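Putative NAD(P)H-flavin oxidoreductase (Neisseria meningitidis serogroup A / serotype 4A, PDB 6WT2) binds FMN and probably reduces nitro compounds, chloramphenicol perhaps among them, at the expense of NAD(P)H, as a dimeric flavoenzyme of the nitroreductase family. Local coordinates at residues A[37-42]-A[154-159]; A[54-59]-A[88-93]; A[148-153]-A[195-200]; A[168-173]-A[199-204]. All blocks are in the same frame, centred on the assembly; numbering follows the deposited sequence.

Contact 1 of 4, residues A[37-42]-A[154-159]; sequences QFILEL and GNMMTG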
# COMPACT_ATOMS: atom_id res chain seq x y z
N GLN A 37 -8.92 10.82 14.76
CA GLN A 37 -10.06 10.47 13.91
C GLN A 37 -9.77 10.82 12.46
O GLN A 37 -10.20 10.11 11.54
CB GLN A 37 -11.33 11.20 14.37
CG GLN A 37 -11.84 10.80 15.74
CD GLN A 37 -12.59 9.47 15.73
OE1 GLN A 37 -13.40 9.21 14.84
NE2 GLN A 37 -12.32 8.63 16.73
N PHE A 38 -9.10 11.95 12.23
CA PHE A 38 -8.69 12.33 10.88
C PHE A 38 -7.77 11.27 10.27
O PHE A 38 -7.92 10.92 9.09
CB PHE A 38 -8.02 13.71 10.92
CG PHE A 38 -6.96 13.93 9.86
CD1 PHE A 38 -7.32 14.24 8.55
CD2 PHE A 38 -5.61 13.86 10.18
CE1 PHE A 38 -6.34 14.45 7.59
CE2 PHE A 38 -4.63 14.08 9.22
CZ PHE A 38 -4.99 14.37 7.93
N ILE A 39 -6.84 10.73 11.06
CA ILE A 39 -5.94 9.69 10.56
C ILE A 39 -6.73 8.43 10.20
O ILE A 39 -6.55 7.85 9.13
CB ILE A 39 -4.84 9.40 11.60
CG1 ILE A 39 -3.95 10.63 11.79
CG2 ILE A 39 -4.01 8.20 11.18
CD1 ILE A 39 -2.96 10.47 12.95
N LEU A 40 -7.62 7.99 11.10
CA LEU A 40 -8.44 6.82 10.77
C LEU A 40 -9.26 7.06 9.51
O LEU A 40 -9.49 6.14 8.72
CB LEU A 40 -9.38 6.48 11.94
CG LEU A 40 -8.73 6.03 13.25
CD1 LEU A 40 -9.78 6.02 14.37
CD2 LEU A 40 -8.10 4.65 13.12
N GLU A 41 -9.70 8.30 9.30
CA GLU A 41 -10.52 8.59 8.13
C GLU A 41 -9.73 8.41 6.84
O GLU A 41 -10.27 7.95 5.83
CB GLU A 41 -11.11 9.99 8.22
CG GLU A 41 -12.21 10.25 7.19
CD GLU A 41 -13.47 9.44 7.46
OE1 GLU A 41 -13.77 9.14 8.65
OE2 GLU A 41 -14.17 9.09 6.48
N LEU A 42 -8.44 8.75 6.86
CA LEU A 42 -7.63 8.54 5.67
C LEU A 42 -7.58 7.06 5.31
O LEU A 42 -7.60 6.71 4.12
CB LEU A 42 -6.21 9.09 5.89
CG LEU A 42 -6.14 10.57 6.23
CD1 LEU A 42 -4.75 10.93 6.73
CD2 LEU A 42 -6.50 11.41 5.01
N GLY A 154 -0.19 3.36 3.87
CA GLY A 154 0.51 4.47 3.23
C GLY A 154 -0.22 5.79 3.36
O GLY A 154 0.38 6.82 3.67
N ASN A 155 -1.54 5.78 3.14
CA ASN A 155 -2.33 7.01 3.18
C ASN A 155 -2.41 7.60 4.58
O ASN A 155 -2.28 8.82 4.76
CB ASN A 155 -3.73 6.75 2.64
CG ASN A 155 -3.78 6.71 1.13
OD1 ASN A 155 -2.93 7.31 0.45
ND2 ASN A 155 -4.79 6.04 0.59
N MSE A 156 -2.63 6.76 5.59
CA MSE A 156 -2.67 7.25 6.96
C MSE A 156 -1.34 7.90 7.38
O MSE A 156 -1.34 8.99 7.97
CB MSE A 156 -3.04 6.11 7.90
CG MSE A 156 -4.49 5.70 7.72
SE MSE A 156 -4.88 3.99 8.54
CE MSE A 156 -4.47 4.50 10.36
N MSE A 157 -0.22 7.27 7.06
CA MSE A 157 1.08 7.83 7.45
C MSE A 157 1.44 9.12 6.71
O MSE A 157 1.97 10.07 7.29
CB MSE A 157 2.18 6.81 7.23
CG MSE A 157 2.06 5.62 8.15
SE MSE A 157 3.59 4.48 7.95
CE MSE A 157 3.45 4.20 6.00
N THR A 158 1.14 9.15 5.41
CA THR A 158 1.39 10.37 4.65
C THR A 158 0.52 11.51 5.13
O THR A 158 1.01 12.62 5.42
CB THR A 158 1.17 10.10 3.16
OG1 THR A 158 2.19 9.19 2.71
CG2 THR A 158 1.25 11.41 2.36
N GLY A 159 -0.79 11.25 5.25
CA GLY A 159 -1.69 12.29 5.71
C GLY A 159 -1.34 12.79 7.10
O GLY A 159 -1.33 13.99 7.35
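Asn155 meets Leu42 through its backbone: Leu42 CD1 lies 3.8 Å from Asn155 O. The side chain of Asn155 turns elsewhere, its ND2 to Ser46 OG and its OD1 to Thr158 OG1 of the second subunit, a reciprocal hydrogen bond that places helix 138-162 at the dimer interface. Met156, modelled as selenomethionine, comes next and buries the most surface. With CG anti to the carbonyl carbon (chi1 -70°), its CG comes to the carbonyl of the other helix, 3.3 Å from Ile39 O. Beyond the selenium the chain bends at chi3 (62°), bringing CE to 3.8 Å from Ile39 CG2; Phe202 of strand 194-203 backs both side chains. One turn on, Gly159 presents bare backbone. Leu42 CD1 settles 3.5 Å from Gly159 CA, closer than a CB there would allow, while the Phe38 ring turns its edge to the carbonyl, CZ 3.7 Å from Gly159 O. This is antiparallel helix packing in the nitroreductase fold: segments 37-42 and 154-159 run at 142°, axes 8.2 Å apart. No hydrogen bond links them. Cohesion comes from dispersion, and the slightly positive Phe38 rim probably adds weak attraction to the Gly159 carbonyl.

Contact 2 of 4, residues A[54-59]-A[88-93]; sequences PWQFVV and VFLAKK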
# COMPACT_ATOMS: atom_id res chain seq x y z
N PRO A 54 -10.99 -4.60 2.73
CA PRO A 54 -10.86 -5.85 3.47
C PRO A 54 -10.01 -5.70 4.72
O PRO A 54 -9.13 -6.51 5.00
CB PRO A 54 -10.17 -6.76 2.44
CG PRO A 54 -9.21 -5.81 1.76
CD PRO A 54 -9.94 -4.46 1.69
N TRP A 55 -10.27 -4.64 5.49
CA TRP A 55 -9.41 -4.28 6.59
C TRP A 55 -10.22 -4.01 7.85
O TRP A 55 -11.41 -3.66 7.79
CB TRP A 55 -8.58 -3.04 6.26
CG TRP A 55 -9.35 -1.90 5.59
CD1 TRP A 55 -10.43 -1.22 6.08
CD2 TRP A 55 -9.04 -1.31 4.33
NE1 TRP A 55 -10.82 -0.24 5.18
CE2 TRP A 55 -9.97 -0.28 4.11
CE3 TRP A 55 -8.05 -1.55 3.37
CZ2 TRP A 55 -9.95 0.50 2.96
CZ3 TRP A 55 -8.04 -0.78 2.23
CH2 TRP A 55 -8.97 0.24 2.03
N GLN A 56 -9.57 -4.20 9.00
CA GLN A 56 -9.97 -3.64 10.27
C GLN A 56 -8.76 -2.91 10.84
O GLN A 56 -7.63 -3.33 10.59
CB GLN A 56 -10.42 -4.71 11.27
CG GLN A 56 -11.52 -5.60 10.79
CD GLN A 56 -12.88 -4.96 10.94
OE1 GLN A 56 -13.35 -4.25 10.05
NE2 GLN A 56 -13.52 -5.19 12.09
N PHE A 57 -8.99 -1.81 11.58
CA PHE A 57 -7.91 -1.07 12.23
C PHE A 57 -8.04 -1.30 13.74
O PHE A 57 -8.97 -0.78 14.36
CB PHE A 57 -7.95 0.42 11.92
CG PHE A 57 -8.09 0.75 10.45
CD1 PHE A 57 -7.42 0.01 9.49
CD2 PHE A 57 -8.88 1.82 10.04
CE1 PHE A 57 -7.55 0.31 8.14
CE2 PHE A 57 -9.01 2.13 8.69
CZ PHE A 57 -8.35 1.36 7.74
N VAL A 58 -7.13 -2.07 14.32
CA VAL A 58 -7.12 -2.30 15.76
C VAL A 58 -6.26 -1.22 16.41
O VAL A 58 -5.04 -1.20 16.24
CB VAL A 58 -6.59 -3.70 16.11
CG1 VAL A 58 -6.68 -3.93 17.62
CG2 VAL A 58 -7.35 -4.76 15.33
N VAL A 59 -6.90 -0.32 17.15
CA VAL A 59 -6.21 0.76 17.85
C VAL A 59 -5.86 0.25 19.23
O VAL A 59 -6.75 -0.02 20.05
CB VAL A 59 -7.08 2.02 17.92
CG1 VAL A 59 -6.25 3.21 18.35
CG2 VAL A 59 -7.71 2.28 16.57
N VAL A 88 -2.83 -1.78 14.58
CA VAL A 88 -2.51 -3.07 13.98
C VAL A 88 -3.58 -3.31 12.92
O VAL A 88 -4.78 -3.32 13.22
CB VAL A 88 -2.49 -4.20 15.02
CG1 VAL A 88 -2.24 -5.54 14.33
CG2 VAL A 88 -1.45 -3.91 16.12
N PHE A 89 -3.14 -3.49 11.68
CA PHE A 89 -4.03 -3.68 10.54
C PHE A 89 -4.35 -5.15 10.39
O PHE A 89 -3.45 -6.00 10.36
CB PHE A 89 -3.38 -3.15 9.25
CG PHE A 89 -3.15 -1.67 9.24
CD1 PHE A 89 -4.01 -0.83 8.54
CD2 PHE A 89 -2.07 -1.10 9.90
CE1 PHE A 89 -3.80 0.54 8.50
CE2 PHE A 89 -1.85 0.26 9.89
CZ PHE A 89 -2.70 1.09 9.18
N LEU A 90 -5.64 -5.46 10.30
CA LEU A 90 -6.11 -6.80 9.99
C LEU A 90 -6.57 -6.85 8.54
O LEU A 90 -7.15 -5.89 8.03
CB LEU A 90 -7.29 -7.20 10.88
CG LEU A 90 -7.09 -7.03 12.38
CD1 LEU A 90 -8.41 -7.46 13.10
CD2 LEU A 90 -5.87 -7.79 12.87
N ALA A 91 -6.36 -7.99 7.89
CA ALA A 91 -6.87 -8.22 6.56
C ALA A 91 -7.86 -9.38 6.57
O ALA A 91 -7.73 -10.33 7.35
CB ALA A 91 -5.72 -8.48 5.56
N LYS A 92 -8.88 -9.28 5.72
CA LYS A 92 -9.89 -10.33 5.62
C LYS A 92 -9.30 -11.64 5.12
O LYS A 92 -8.56 -11.66 4.13
CB LYS A 92 -11.00 -9.88 4.68
CG LYS A 92 -12.23 -10.77 4.72
CD LYS A 92 -12.91 -10.65 6.08
CE LYS A 92 -14.08 -11.63 6.26
NZ LYS A 92 -13.59 -13.04 6.43
N LYS A 93 -9.64 -12.74 5.80
CA LYS A 93 -9.34 -14.08 5.32
C LYS A 93 -10.48 -14.61 4.45
O LYS A 93 -11.65 -14.29 4.66
CB LYS A 93 -9.10 -15.05 6.49
CG LYS A 93 -7.86 -14.72 7.33
CD LYS A 93 -7.59 -15.81 8.35
CE LYS A 93 -6.31 -15.54 9.14
NZ LYS A 93 -6.11 -16.56 10.21
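Five backbone hydrogen bonds join Pro54-Val58 to Val88-Lys92, the edge pairing, within the chain, of the antiparallel sheet of the nitroreductase fold. Gln56 pairs with Leu90 and Val58 with Val88 in hydrogen-bonded pairs, each with both N-H groups engaged. Leu90 N to Gln56 O is nearly straight (2.9 Å, 175° at the hydrogen), and Val88 N reaches Val58 O at 2.8 Å in the carbonyl plane. At the strand end Lys92 N donates to Pro54 O from above the carbonyl plane.

CA-H...O contacts fill in around the non-hydrogen-bonded pair Trp55-Ala91: Trp55 CA lies 3.1 Å from Leu90 O, and Ala91 CA 3.2 Å from Pro54 O.

Among the aromatic groups, Phe57 and Phe89 meet obliquely, CD1 to CD1 at 3.6 Å, ring planes at 71°. Phe57 CZ also lies over one face of the Trp55 indole, and Pro54 CD over the opposite face.

On the sheet face of Gln56, Val58, Val88 and Leu90, Val58 CG2 touches Leu90 CD1 at 3.7 Å.

Beyond strand 55-59 the sheet continues into the second subunit through a parallel pairing. Paired backbone polar groups between mostly apolar side chains imply a buried join, its register set by hydrogen bonds and its faces held by dispersion.

Contact 3 of 4, residues A[148-153]-A[195-200]; sequences QTYIAL and GVSVAA. With FMN (flavin mononucleotide), chain K.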
# COMPACT_ATOMS: atom_id res chain seq x y z
N GLN A 148 -4.11 -4.67 -0.11
CA GLN A 148 -5.00 -3.53 0.02
C GLN A 148 -4.73 -2.75 1.30
O GLN A 148 -4.74 -1.51 1.30
CB GLN A 148 -6.48 -3.97 -0.04
CG GLN A 148 -6.81 -5.08 -1.07
CD GLN A 148 -6.41 -4.72 -2.50
OE1 GLN A 148 -6.64 -3.60 -2.97
NE2 GLN A 148 -5.80 -5.68 -3.20
N THR A 149 -4.46 -3.46 2.41
CA THR A 149 -4.25 -2.76 3.68
C THR A 149 -3.01 -1.88 3.67
O THR A 149 -2.93 -0.93 4.45
CB THR A 149 -4.15 -3.75 4.84
OG1 THR A 149 -2.90 -4.46 4.79
CG2 THR A 149 -5.32 -4.74 4.82
N TYR A 150 -2.04 -2.18 2.80
CA TYR A 150 -0.85 -1.35 2.72
C TYR A 150 -1.15 -0.03 2.01
O TYR A 150 -0.40 0.94 2.18
CB TYR A 150 0.28 -2.11 2.03
CG TYR A 150 1.07 -3.05 2.93
CD1 TYR A 150 2.44 -2.86 3.15
CD2 TYR A 150 0.45 -4.13 3.55
CE1 TYR A 150 3.16 -3.73 3.96
CE2 TYR A 150 1.18 -5.00 4.37
CZ TYR A 150 2.52 -4.79 4.57
OH TYR A 150 3.23 -5.66 5.37
N ILE A 151 -2.22 0.03 1.21
CA ILE A 151 -2.68 1.31 0.68
C ILE A 151 -3.17 2.19 1.82
O ILE A 151 -2.78 3.36 1.93
CB ILE A 151 -3.80 1.10 -0.35
CG1 ILE A 151 -3.36 0.15 -1.46
CG2 ILE A 151 -4.27 2.44 -0.90
CD1 ILE A 151 -4.48 -0.14 -2.45
N ALA A 152 -4.05 1.65 2.67
CA ALA A 152 -4.53 2.40 3.82
C ALA A 152 -3.39 2.81 4.73
O ALA A 152 -3.35 3.94 5.22
CB ALA A 152 -5.55 1.57 4.60
N LEU A 153 -2.45 1.89 4.97
CA LEU A 153 -1.26 2.22 5.75
C LEU A 153 -0.52 3.43 5.16
O LEU A 153 -0.25 4.41 5.87
CB LEU A 153 -0.34 1.01 5.82
CG LEU A 153 1.07 1.28 6.38
CD1 LEU A 153 0.98 1.37 7.88
CD2 LEU A 153 2.02 0.18 5.95
N GLY A 195 -6.79 -11.73 9.76
CA GLY A 195 -5.41 -12.02 10.10
C GLY A 195 -4.60 -10.74 10.16
O GLY A 195 -4.92 -9.74 9.52
N VAL A 196 -3.51 -10.80 10.93
CA VAL A 196 -2.67 -9.62 11.09
C VAL A 196 -1.87 -9.37 9.82
O VAL A 196 -1.28 -10.29 9.24
CB VAL A 196 -1.76 -9.77 12.32
CG1 VAL A 196 -0.69 -8.69 12.30
CG2 VAL A 196 -2.62 -9.70 13.60
N SER A 197 -1.85 -8.12 9.38
CA SER A 197 -1.25 -7.69 8.12
C SER A 197 0.03 -6.89 8.31
O SER A 197 1.07 -7.22 7.73
CB SER A 197 -2.26 -6.85 7.33
OG SER A 197 -1.66 -6.35 6.16
N VAL A 198 -0.04 -5.83 9.12
CA VAL A 198 1.03 -4.85 9.31
C VAL A 198 0.61 -3.97 10.48
O VAL A 198 -0.55 -3.99 10.90
CB VAL A 198 1.26 -4.03 8.02
CG1 VAL A 198 0.04 -3.16 7.74
CG2 VAL A 198 2.58 -3.22 8.06
N ALA A 199 1.55 -3.20 11.05
CA ALA A 199 1.24 -2.27 12.13
C ALA A 199 1.84 -0.91 11.81
O ALA A 199 2.67 -0.77 10.90
CB ALA A 199 1.74 -2.79 13.49
N ALA A 200 1.41 0.10 12.56
CA ALA A 200 1.98 1.44 12.47
C ALA A 200 1.88 2.13 13.82
O ALA A 200 0.89 1.97 14.52
CB ALA A 200 1.26 2.29 11.42
N1 FMN K . -11.05 -0.23 -10.88
C2 FMN K . -11.22 -0.64 -12.16
O2 FMN K . -12.12 -0.10 -12.83
N3 FMN K . -10.55 -1.68 -12.70
C4 FMN K . -9.59 -2.33 -12.02
O4 FMN K . -8.90 -3.22 -12.54
C4A FMN K . -9.31 -1.90 -10.64
N5 FMN K . -8.48 -2.62 -9.85
C5A FMN K . -8.16 -2.15 -8.63
C6 FMN K . -7.03 -2.66 -7.99
C7 FMN K . -6.73 -2.20 -6.72
C7M FMN K . -5.52 -2.74 -6.02
C8 FMN K . -7.45 -1.03 -6.17
C8M FMN K . -7.06 -0.42 -4.84
C9 FMN K . -8.57 -0.51 -6.81
C9A FMN K . -8.88 -0.97 -8.07
N10 FMN K . -9.95 -0.39 -8.77
C10 FMN K . -10.18 -0.85 -10.07
C1' FMN K . -10.69 0.75 -8.23
C2' FMN K . -11.70 0.30 -7.16
O2' FMN K . -12.85 -0.27 -7.79
C3' FMN K . -12.12 1.53 -6.36
O3' FMN K . -10.98 1.98 -5.63
C4' FMN K . -13.25 1.23 -5.37
O4' FMN K . -14.37 0.75 -6.13
C5' FMN K . -13.63 2.50 -4.62
O5' FMN K . -13.83 3.56 -5.56
P FMN K . -13.03 4.94 -5.37
O1P FMN K . -13.36 5.39 -3.97
O2P FMN K . -13.52 5.83 -6.48
O3P FMN K . -11.59 4.50 -5.56
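Thr149 and Ser197 meet hydroxyl to hydroxyl because Thr149 OG1 sits between its backbone N and carbonyl carbon (chi1 72°), while Ser197 OG stands anti to its own N (chi1 176°) and reaches toward the helix. This is helix-on-sheet packing in the alpha+beta fold of the nitroreductase family: helix 138-162 lies over strand 194-203, the two segments running 20° from parallel with axes 8.7 Å apart. Ser197 OG donates to Thr149 OG1 at 2.6 Å, and the threonine hydroxyl also bonds to Cys146 O one turn back, so the buried pair forms a short chain of hydrogen bonds from strand to helix backbone.

Tyr150 extends toward the strand. Ser197 OG lies at the edge of its ring, near the plane and 3.6 Å from CE2, whereas Val198 CG1 lies over one face, and Val198 CB is 3.8 Å from Tyr150 CZ. The phenol oxygen is hydrogen-bonded to Glu171 OE2, and the ring touches an FMN, so Ser197 and Val198 back a residue of the flavin pocket. Farther along, Leu153 forks over the strand: CD2 approaches Val198 CG2 at 4.0 Å, and CD1 drops to Ala200 CB.

The other side of the helix belongs to the second flavin site of the dimer. The FMN there is held largely by the second subunit, including its Glu171 N, Gly172 N and Arg214. Gln148 OE1, bonded to Ser49 N, touches the dimethylbenzene end of that flavin, and Ile151 CD1 lies 3.5 Å from its methyl C8M.

Contact 4 of 4, residues A[168-173]-A[199-204]; sequences CPVEGF and AATFGY. With FMN (flavin mononucleotide), chain G; NIO (nicotinic acid), chain H.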
# COMPACT_ATOMS: atom_id res chain seq x y z
N CYS A 168 5.55 5.50 12.17
CA CYS A 168 6.51 4.47 11.70
C CYS A 168 5.68 3.26 11.27
O CYS A 168 4.83 2.80 12.05
CB CYS A 168 7.51 4.05 12.77
SG CYS A 168 8.89 3.01 12.13
N PRO A 169 5.89 2.74 10.06
CA PRO A 169 5.29 1.45 9.70
C PRO A 169 6.08 0.33 10.37
O PRO A 169 7.28 0.45 10.62
CB PRO A 169 5.44 1.40 8.17
CG PRO A 169 6.41 2.56 7.79
CD PRO A 169 6.90 3.18 9.08
N VAL A 170 5.40 -0.78 10.67
CA VAL A 170 6.01 -1.83 11.48
C VAL A 170 5.62 -3.21 10.96
O VAL A 170 4.44 -3.58 11.00
CB VAL A 170 5.65 -1.72 12.97
CG1 VAL A 170 6.29 -2.88 13.75
CG2 VAL A 170 6.10 -0.38 13.56
N GLU A 171 6.62 -3.98 10.53
CA GLU A 171 6.50 -5.42 10.30
C GLU A 171 7.32 -6.23 11.28
O GLU A 171 7.23 -7.46 11.27
CB GLU A 171 6.94 -5.79 8.87
CG GLU A 171 5.91 -5.53 7.78
CD GLU A 171 6.51 -5.72 6.39
OE1 GLU A 171 7.71 -6.06 6.31
OE2 GLU A 171 5.80 -5.55 5.38
N GLY A 172 8.12 -5.58 12.12
CA GLY A 172 9.08 -6.29 12.95
C GLY A 172 8.47 -6.91 14.20
O GLY A 172 8.74 -6.47 15.32
N PHE A 173 7.65 -7.94 14.01
CA PHE A 173 7.09 -8.67 15.13
C PHE A 173 6.78 -10.08 14.68
O PHE A 173 6.66 -10.36 13.49
CB PHE A 173 5.84 -7.98 15.67
CG PHE A 173 4.79 -7.70 14.61
CD1 PHE A 173 3.84 -8.66 14.28
CD2 PHE A 173 4.73 -6.46 13.99
CE1 PHE A 173 2.87 -8.41 13.33
CE2 PHE A 173 3.76 -6.19 13.05
CZ PHE A 173 2.83 -7.17 12.71
N ALA A 199 1.55 -3.20 11.05
CA ALA A 199 1.24 -2.27 12.13
C ALA A 199 1.84 -0.91 11.81
O ALA A 199 2.67 -0.77 10.90
CB ALA A 199 1.74 -2.79 13.49
N ALA A 200 1.41 0.10 12.56
CA ALA A 200 1.98 1.44 12.47
C ALA A 200 1.88 2.13 13.82
O ALA A 200 0.89 1.97 14.52
CB ALA A 200 1.26 2.29 11.42
N THR A 201 2.90 2.90 14.17
CA THR A 201 2.87 3.76 15.34
C THR A 201 2.67 5.21 14.90
O THR A 201 3.02 5.59 13.78
CB THR A 201 4.17 3.64 16.16
OG1 THR A 201 5.31 4.01 15.35
CG2 THR A 201 4.36 2.20 16.62
N PHE A 202 2.11 6.01 15.80
CA PHE A 202 1.88 7.43 15.54
C PHE A 202 2.15 8.24 16.79
O PHE A 202 1.81 7.80 17.90
CB PHE A 202 0.44 7.73 15.11
CG PHE A 202 0.02 7.04 13.84
CD1 PHE A 202 0.12 7.68 12.62
CD2 PHE A 202 -0.51 5.76 13.88
CE1 PHE A 202 -0.26 7.04 11.45
CE2 PHE A 202 -0.90 5.11 12.72
CZ PHE A 202 -0.77 5.74 11.50
N GLY A 203 2.70 9.43 16.60
CA GLY A 203 2.96 10.31 17.72
C GLY A 203 3.78 11.51 17.28
O GLY A 203 3.76 11.89 16.11
N TYR A 204 4.49 12.09 18.24
CA TYR A 204 5.33 13.24 18.01
C TYR A 204 6.77 12.87 18.34
O TYR A 204 7.05 12.37 19.43
CB TYR A 204 4.85 14.43 18.84
CG TYR A 204 3.44 14.84 18.51
CD1 TYR A 204 3.19 15.71 17.45
CD2 TYR A 204 2.35 14.36 19.24
CE1 TYR A 204 1.90 16.09 17.12
CE2 TYR A 204 1.04 14.75 18.93
CZ TYR A 204 0.83 15.62 17.86
OH TYR A 204 -0.44 16.01 17.52
N1 FMN G . 11.03 0.42 10.93
C2 FMN G . 11.32 -0.14 12.14
O2 FMN G . 12.13 0.46 12.88
N3 FMN G . 10.76 -1.28 12.57
C4 FMN G . 9.92 -2.00 11.81
O4 FMN G . 9.33 -3.02 12.24
C4A FMN G . 9.56 -1.47 10.49
N5 FMN G . 8.80 -2.19 9.65
C5A FMN G . 8.40 -1.65 8.46
C6 FMN G . 7.36 -2.26 7.76
C7 FMN G . 6.95 -1.71 6.55
C7M FMN G . 5.83 -2.35 5.75
C8 FMN G . 7.58 -0.46 6.05
C8M FMN G . 7.05 0.18 4.79
C9 FMN G . 8.57 0.18 6.78
C9A FMN G . 8.96 -0.35 8.01
N10 FMN G . 9.93 0.31 8.80
C10 FMN G . 10.28 -0.26 10.03
C1' FMN G . 10.51 1.59 8.36
C2' FMN G . 11.60 1.41 7.30
O2' FMN G . 12.83 0.92 7.88
C3' FMN G . 11.76 2.76 6.60
O3' FMN G . 10.52 3.08 5.93
C4' FMN G . 12.88 2.84 5.56
O4' FMN G . 14.12 2.52 6.16
C5' FMN G . 12.94 4.23 4.95
O5' FMN G . 13.15 5.22 5.95
P FMN G . 12.11 6.45 6.05
O1P FMN G . 10.79 5.71 6.11
O2P FMN G . 12.42 7.24 7.28
O3P FMN G . 12.19 7.25 4.78
N NIO H . 12.37 -4.98 11.41
C1 NIO H . 12.85 -3.82 10.97
C2 NIO H . 12.49 -3.35 9.71
C3 NIO H . 11.63 -4.09 8.91
C4 NIO H . 11.16 -5.30 9.39
C5 NIO H . 11.55 -5.72 10.65
C6 NIO H . 13.02 -2.05 9.22
O1 NIO H . 12.51 -1.58 8.20
O2 NIO H . 13.94 -1.48 9.84
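Cys168 and Thr201 form a hydrogen-bonded antiparallel pair, as do Val170 and Ala199, and all four N-H groups and carbonyls of these residues take part in the pairing. Thr201 N donates to Cys168 O in the carbonyl plane at 2.9 Å; the return bond from Cys168 N is more tilted. Val170 N reaches Ala199 O at 2.7 Å but from above the carbonyl plane, 43° out of it, whereas Ala199 N meets Val170 O in plane. Between the pairs, Pro169 has no N-H to give, but its CG lies 3.4 Å from FMN C9, so the strand borders the flavin. Thr201 OG1, 3.4 Å from Cys168 CB, is hydrogen-bonded to Tyr25 OH.

After Val170 the chain leaves the strand and turns its donors to the flavin: Glu171 N bonds to FMN N5 at 3.0 Å, and Gly172 N to FMN O4 at 2.8 Å. These bonds would probably tune the electron affinity of the isoalloxazine. An inverse gamma turn centred on Gly172 links Phe173 N to Glu171 O, and Gly172 CA lies 3.4 Å from C5 of nicotinic acid. From the second subunit, Ser49 and Trp144 hold Glu171 OE1, and Gln148 holds OE2.

Strand 166-170 is the outermost of this chain's sheet on its side, with strand 194-203 lying between it and strand 85-92, while Pro169 packs on Met157 of helix 138-162, and Phe202 on Met156.

All four contacts are buried, and all reach the second subunit. Contacts 1 and 3 use successive turns of helix 138-162: the first is apolar helix-to-helix packing, the second helix-to-strand packing with a hydroxyl pair. Contacts 2 and 4 are antiparallel pairings at the two ends of the strand order, joined through the neighbouring strands 85-92 and 194-203. Contact 3 lies closest to the chain centre and contact 4 farther out, at the flavin, where the N-H groups just past the strand turn to the ligand. Phe89 of contact 2 touches Met156, Leu153 and Ala200, binding the sheet to the helix, while Tyr150 OH and Glu171 OE2 join contacts 3 and 4.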